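Local coordinates for protein endonuclease MutS2 (Deinococcus radiodurans, PDB 4OD6) that probably senses collided ribosomes and splits them by ATP hydrolysis, and has endonuclease activity associated with the C-terminal Smr domain described here, at residues F10-L16 against E40-V46; L28-A33 against Y61-N67. All coordinates share one frame; numbering follows the deposited sequence.

Contact 1: residues F10-L16 against E40-V46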
# COMPACT_ATOMS: atom_id res chain seq x y z
N PHE A 10 -0.78 -13.74 4.69
CA PHE A 10 0.10 -13.28 3.63
C PHE A 10 1.55 -12.80 4.04
O PHE A 10 1.76 -12.41 5.18
CB PHE A 10 -0.58 -12.08 2.96
CG PHE A 10 -1.88 -12.37 2.26
CD1 PHE A 10 -3.08 -12.27 2.93
CD2 PHE A 10 -1.91 -12.66 0.93
CE1 PHE A 10 -4.26 -12.51 2.29
CE2 PHE A 10 -3.09 -12.91 0.28
CZ PHE A 10 -4.26 -12.82 0.95
N ASP A 11 2.53 -12.81 3.14
CA ASP A 11 3.84 -12.12 3.24
C ASP A 11 3.69 -10.61 2.80
O ASP A 11 2.81 -10.26 2.03
CB ASP A 11 4.94 -12.81 2.39
CG ASP A 11 5.90 -13.73 3.23
OD1 ASP A 11 6.27 -13.40 4.36
OD2 ASP A 11 6.36 -14.74 2.67
N ASN A 12 4.62 -9.75 3.18
CA ASN A 12 4.66 -8.36 2.71
C ASN A 12 3.34 -7.61 2.97
O ASN A 12 2.89 -6.84 2.12
CB ASN A 12 5.08 -8.30 1.22
CG ASN A 12 6.55 -8.59 1.01
OD1 ASN A 12 7.42 -7.90 1.49
ND2 ASN A 12 6.81 -9.66 0.33
N GLU A 13 2.74 -7.79 4.14
CA GLU A 13 1.56 -7.02 4.55
C GLU A 13 2.07 -5.90 5.41
O GLU A 13 2.78 -6.08 6.38
CB GLU A 13 0.53 -7.80 5.38
CG GLU A 13 -0.39 -8.67 4.57
CD GLU A 13 -1.59 -9.15 5.35
OE1 GLU A 13 -1.44 -9.39 6.54
OE2 GLU A 13 -2.63 -9.26 4.75
N LEU A 14 1.65 -4.72 5.03
CA LEU A 14 1.97 -3.50 5.74
C LEU A 14 0.74 -3.00 6.47
O LEU A 14 -0.22 -2.71 5.87
CB LEU A 14 2.45 -2.44 4.74
CG LEU A 14 2.91 -1.12 5.32
CD1 LEU A 14 4.12 -1.26 6.24
CD2 LEU A 14 3.17 -0.13 4.18
N GLN A 15 0.80 -2.90 7.79
CA GLN A 15 -0.34 -2.54 8.64
C GLN A 15 -0.35 -1.06 8.92
O GLN A 15 0.44 -0.54 9.67
CB GLN A 15 -0.29 -3.36 9.95
CG GLN A 15 -0.29 -4.87 9.75
CD GLN A 15 -1.60 -5.40 9.29
OE1 GLN A 15 -2.64 -4.75 9.37
NE2 GLN A 15 -1.57 -6.62 8.82
N LEU A 16 -1.25 -0.36 8.29
CA LEU A 16 -1.27 1.11 8.41
C LEU A 16 -2.63 1.56 9.14
O LEU A 16 -2.77 2.75 9.36
CB LEU A 16 -1.26 1.76 7.05
CG LEU A 16 0.01 1.47 6.24
CD1 LEU A 16 0.03 2.20 4.91
CD2 LEU A 16 1.26 1.78 7.02
N GLU A 40 11.30 -7.31 -3.92
CA GLU A 40 10.11 -7.97 -3.40
C GLU A 40 8.87 -7.28 -3.90
O GLU A 40 8.85 -6.07 -4.09
CB GLU A 40 10.13 -7.97 -1.87
CG GLU A 40 11.08 -8.99 -1.27
CD GLU A 40 11.14 -8.93 0.24
OE1 GLU A 40 10.39 -8.13 0.84
OE2 GLU A 40 11.93 -9.70 0.83
N THR A 41 7.97 -8.08 -4.48
CA THR A 41 6.65 -7.61 -4.91
C THR A 41 5.69 -8.79 -4.99
O THR A 41 6.15 -9.91 -5.20
CB THR A 41 6.75 -6.92 -6.29
OG1 THR A 41 5.52 -6.25 -6.59
CG2 THR A 41 7.06 -7.94 -7.38
N PRO A 42 4.37 -8.59 -4.90
CA PRO A 42 3.68 -7.35 -4.52
C PRO A 42 3.63 -7.11 -3.04
O PRO A 42 3.86 -8.03 -2.25
CB PRO A 42 2.27 -7.59 -5.02
CG PRO A 42 2.08 -9.05 -4.82
CD PRO A 42 3.39 -9.69 -5.07
N LEU A 43 3.30 -5.88 -2.69
CA LEU A 43 2.98 -5.50 -1.31
C LEU A 43 1.50 -5.38 -1.08
O LEU A 43 0.80 -4.86 -1.90
CB LEU A 43 3.59 -4.16 -0.96
CG LEU A 43 5.05 -4.01 -1.20
CD1 LEU A 43 5.48 -2.70 -0.61
CD2 LEU A 43 5.87 -5.16 -0.65
N ARG A 44 1.04 -5.83 0.08
CA ARG A 44 -0.34 -5.67 0.52
C ARG A 44 -0.38 -4.58 1.59
O ARG A 44 0.16 -4.73 2.68
CB ARG A 44 -0.94 -6.95 1.11
CG ARG A 44 -1.42 -7.93 0.09
CD ARG A 44 -1.91 -9.22 0.74
NE ARG A 44 -2.91 -9.06 1.79
CZ ARG A 44 -4.22 -9.04 1.62
NH1 ARG A 44 -4.74 -9.12 0.43
NH2 ARG A 44 -4.98 -8.91 2.67
N VAL A 45 -1.04 -3.49 1.26
CA VAL A 45 -1.15 -2.33 2.14
C VAL A 45 -2.52 -2.37 2.78
O VAL A 45 -3.53 -2.08 2.18
CB VAL A 45 -0.94 -1.03 1.36
CG1 VAL A 45 -0.98 0.18 2.29
CG2 VAL A 45 0.37 -1.07 0.60
N VAL A 46 -2.50 -2.73 4.06
CA VAL A 46 -3.69 -2.87 4.88
C VAL A 46 -4.01 -1.55 5.56
O VAL A 46 -3.51 -1.28 6.64
CB VAL A 46 -3.54 -4.05 5.89
CG1 VAL A 46 -4.86 -4.29 6.61
CG2 VAL A 46 -3.06 -5.29 5.14
O HOH W 1 1.66 -9.53 -1.05
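Phe10 lays its ring flat on the guanidinium of Arg44, planes 10° apart, in a cation-pi stack with Arg44 CZ 3.7 Å from the ring centroid; Arg44 CD adds a CH-pi contact over the same face. Asn12 O, still ahead of the strand, takes the first rung of the ladder from Arg44 N (2.9 Å), and Asn12 CB rests on Leu43 CD2. Glu13 lies alongside Arg44, pointing the same way. Glu13 OE2 forms a salt bridge with Arg44, taking NE (3.0 Å) and NH2 (3.2 Å) side-on, close to the guanidinium plane, NE arriving at the anti lone pair. The bend at chi3 of Arg44 (53°) puts the guanidinium where this carboxylate meets its edge and the Phe10 ring one face, while NH1 goes to Gln78 O. Strands 13-15 and 43-46 run parallel as neighbours in the mixed sheet of the Smr domain, the two strands of a beta-alpha-beta unit whose crossover is helix 21-38. Leu14 bonds Arg44 O through its N (2.8 Å) and Val46 N through its O (2.9 Å). Gln15 runs beside Val46, its OE1 near CG1 but hydrogen-bonded to Arg17. Leu16 N closes on Val46 O (2.9 Å), and Leu16 CD1 presses tightly on Val45 CG1.

Contact 2: residues L28-A33 against Y61-N67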
# COMPACT_ATOMS: atom_id res chain seq x y z
N LEU A 28 4.44 3.88 4.09
CA LEU A 28 4.27 3.27 2.78
C LEU A 28 5.47 3.56 1.88
O LEU A 28 5.98 2.67 1.22
CB LEU A 28 2.97 3.78 2.14
CG LEU A 28 2.69 3.27 0.72
CD1 LEU A 28 2.67 1.75 0.67
CD2 LEU A 28 1.37 3.84 0.21
N ARG A 29 5.95 4.79 1.90
CA ARG A 29 7.09 5.18 1.09
C ARG A 29 8.33 4.36 1.49
O ARG A 29 9.04 3.89 0.63
CB ARG A 29 7.32 6.69 1.25
CG ARG A 29 8.53 7.21 0.52
CD ARG A 29 8.55 8.72 0.63
NE ARG A 29 9.64 9.30 -0.10
CZ ARG A 29 9.76 9.28 -1.40
NH1 ARG A 29 8.79 8.79 -2.16
NH2 ARG A 29 10.81 9.86 -1.95
N ALA A 30 8.58 4.20 2.79
CA ALA A 30 9.71 3.39 3.29
C ALA A 30 9.56 1.94 2.90
O ALA A 30 10.50 1.30 2.53
CB ALA A 30 9.80 3.54 4.81
N ALA A 31 8.35 1.41 3.01
CA ALA A 31 8.11 0.01 2.69
C ALA A 31 8.34 -0.26 1.24
O ALA A 31 8.85 -1.31 0.88
CB ALA A 31 6.71 -0.42 3.10
N ILE A 32 7.90 0.64 0.37
CA ILE A 32 8.08 0.47 -1.06
C ILE A 32 9.55 0.55 -1.42
O ILE A 32 10.02 -0.22 -2.20
CB ILE A 32 7.25 1.51 -1.85
CG1 ILE A 32 5.78 1.21 -1.66
CG2 ILE A 32 7.64 1.52 -3.32
CD1 ILE A 32 4.85 2.27 -2.22
N ALA A 33 10.28 1.48 -0.82
CA ALA A 33 11.72 1.62 -1.10
C ALA A 33 12.43 0.33 -0.69
O ALA A 33 13.30 -0.16 -1.36
CB ALA A 33 12.29 2.84 -0.36
N TYR A 61 -0.89 9.26 -3.28
CA TYR A 61 0.56 9.23 -3.17
C TYR A 61 1.17 8.22 -4.15
O TYR A 61 2.19 8.48 -4.77
CB TYR A 61 0.99 8.89 -1.72
CG TYR A 61 2.43 8.44 -1.61
CD1 TYR A 61 3.46 9.37 -1.51
CD2 TYR A 61 2.76 7.10 -1.68
CE1 TYR A 61 4.78 8.96 -1.45
CE2 TYR A 61 4.07 6.68 -1.61
CZ TYR A 61 5.08 7.62 -1.50
OH TYR A 61 6.39 7.21 -1.43
N LEU A 62 0.53 7.05 -4.26
CA LEU A 62 1.11 5.93 -5.00
C LEU A 62 1.23 6.40 -6.54
O LEU A 62 2.08 5.81 -7.25
CB LEU A 62 0.22 4.73 -4.96
CG LEU A 62 0.39 3.94 -3.67
CD1 LEU A 62 -0.74 2.94 -3.45
CD2 LEU A 62 1.76 3.29 -3.65
N LYS A 63 0.37 7.30 -7.13
CA LYS A 63 0.32 7.62 -8.53
C LYS A 63 1.64 8.18 -8.93
O LYS A 63 2.00 8.28 -10.07
CB LYS A 63 -0.79 8.66 -8.83
CG LYS A 63 -2.25 8.22 -8.64
CD LYS A 63 -3.18 9.25 -7.98
CE LYS A 63 -4.64 8.77 -7.75
NZ LYS A 63 -5.56 9.62 -6.90
N THR A 64 2.38 8.73 -7.95
CA THR A 64 3.71 9.34 -8.29
C THR A 64 4.99 8.77 -7.61
O THR A 64 6.09 9.28 -7.79
CB THR A 64 3.75 10.87 -8.10
OG1 THR A 64 3.49 11.20 -6.73
CG2 THR A 64 2.75 11.57 -9.01
N ASP A 65 4.84 7.71 -6.83
CA ASP A 65 5.95 7.12 -6.14
C ASP A 65 6.92 6.53 -7.29
O ASP A 65 6.45 5.72 -8.09
CB ASP A 65 5.52 6.04 -5.15
CG ASP A 65 6.72 5.31 -4.46
OD1 ASP A 65 7.54 4.73 -5.14
OD2 ASP A 65 6.78 5.32 -3.22
N LYS A 66 8.21 6.84 -7.30
CA LYS A 66 9.10 6.44 -8.41
C LYS A 66 9.29 4.93 -8.59
O LYS A 66 9.81 4.45 -9.58
CB LYS A 66 10.49 7.09 -8.23
CG LYS A 66 11.27 6.56 -7.05
CD LYS A 66 12.58 7.30 -6.84
CE LYS A 66 13.56 6.49 -6.01
NZ LYS A 66 13.87 5.18 -6.65
N ASN A 67 8.95 4.21 -7.54
CA ASN A 67 9.25 2.78 -7.38
C ASN A 67 8.08 1.87 -7.73
O ASN A 67 8.21 0.64 -7.74
CB ASN A 67 9.67 2.49 -5.94
CG ASN A 67 11.05 3.02 -5.61
OD1 ASN A 67 11.96 2.98 -6.43
ND2 ASN A 67 11.21 3.54 -4.40
O HOH W 2 9.22 4.53 -2.29
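The guanidinium of Arg29 and the ring of Tyr61 stand almost perpendicular, planes 87° apart, with the phenol oxygen at the guanidinium edge. Arg29 NH1 donates to Tyr61 OH (3.0 Å), although the exact place of that oxygen is less certain; Leu28 CD2 approaches the same ring obliquely. In the alpha/beta sandwich of the Smr domain, this contact joins helix 21-38 to the end of helix 53-62 and the loop leading into strand 68-73. The apolar part is made by branch ends: Leu62 CD2 meets Ile32 CD1 at 3.6 Å and Leu28 CD2 at 3.9 Å, the two leucines crossing at about a right angle. Ile32 also presses CG2 against Asn67 CB (3.5 Å). Asp65 comes at Ile32 from the opposite direction, and the isoleucine methyls lie beside its carboxylate. Asp65 OD1 accepts from Asn67 N (2.8 Å), closing an Asx turn, while its OD2 lies 4.1 Å from Arg29 NH1, too far for a salt bridge, though the nearby positive charge may help stabilise the carboxylate. Asn67 OD1 is taken by Lys66 NZ and Arg36 NH1. One water donates to Arg29 O and to Asp65 OD2 (2.7 Å) and accepts from Asn67 ND2 (3.1 Å).

In the fold
Centres about 13 Å apart, contacts 1 and 2 interlock along the chain: 10-16, 28-33, 40-46, then 61-67. Helix 21-38 unites them, being the crossover between the two strands of contact 1 and one partner in contact 2. They touch directly where Val45 CG2 meets Leu28 CD1 at 3.6 Å and Leu14 CD2 meets Ala31 CB at 3.7 Å, packing the helix onto the sheet. Contact 1 pairs the two strands at one edge of the four-stranded sheet, 13-15 being outermost; contact 2 leads into 68-73, the strand at the other edge, and Leu62 reaches strand 83-88 between. Together they tie helices and sheet into the single compact core of this Smr domain.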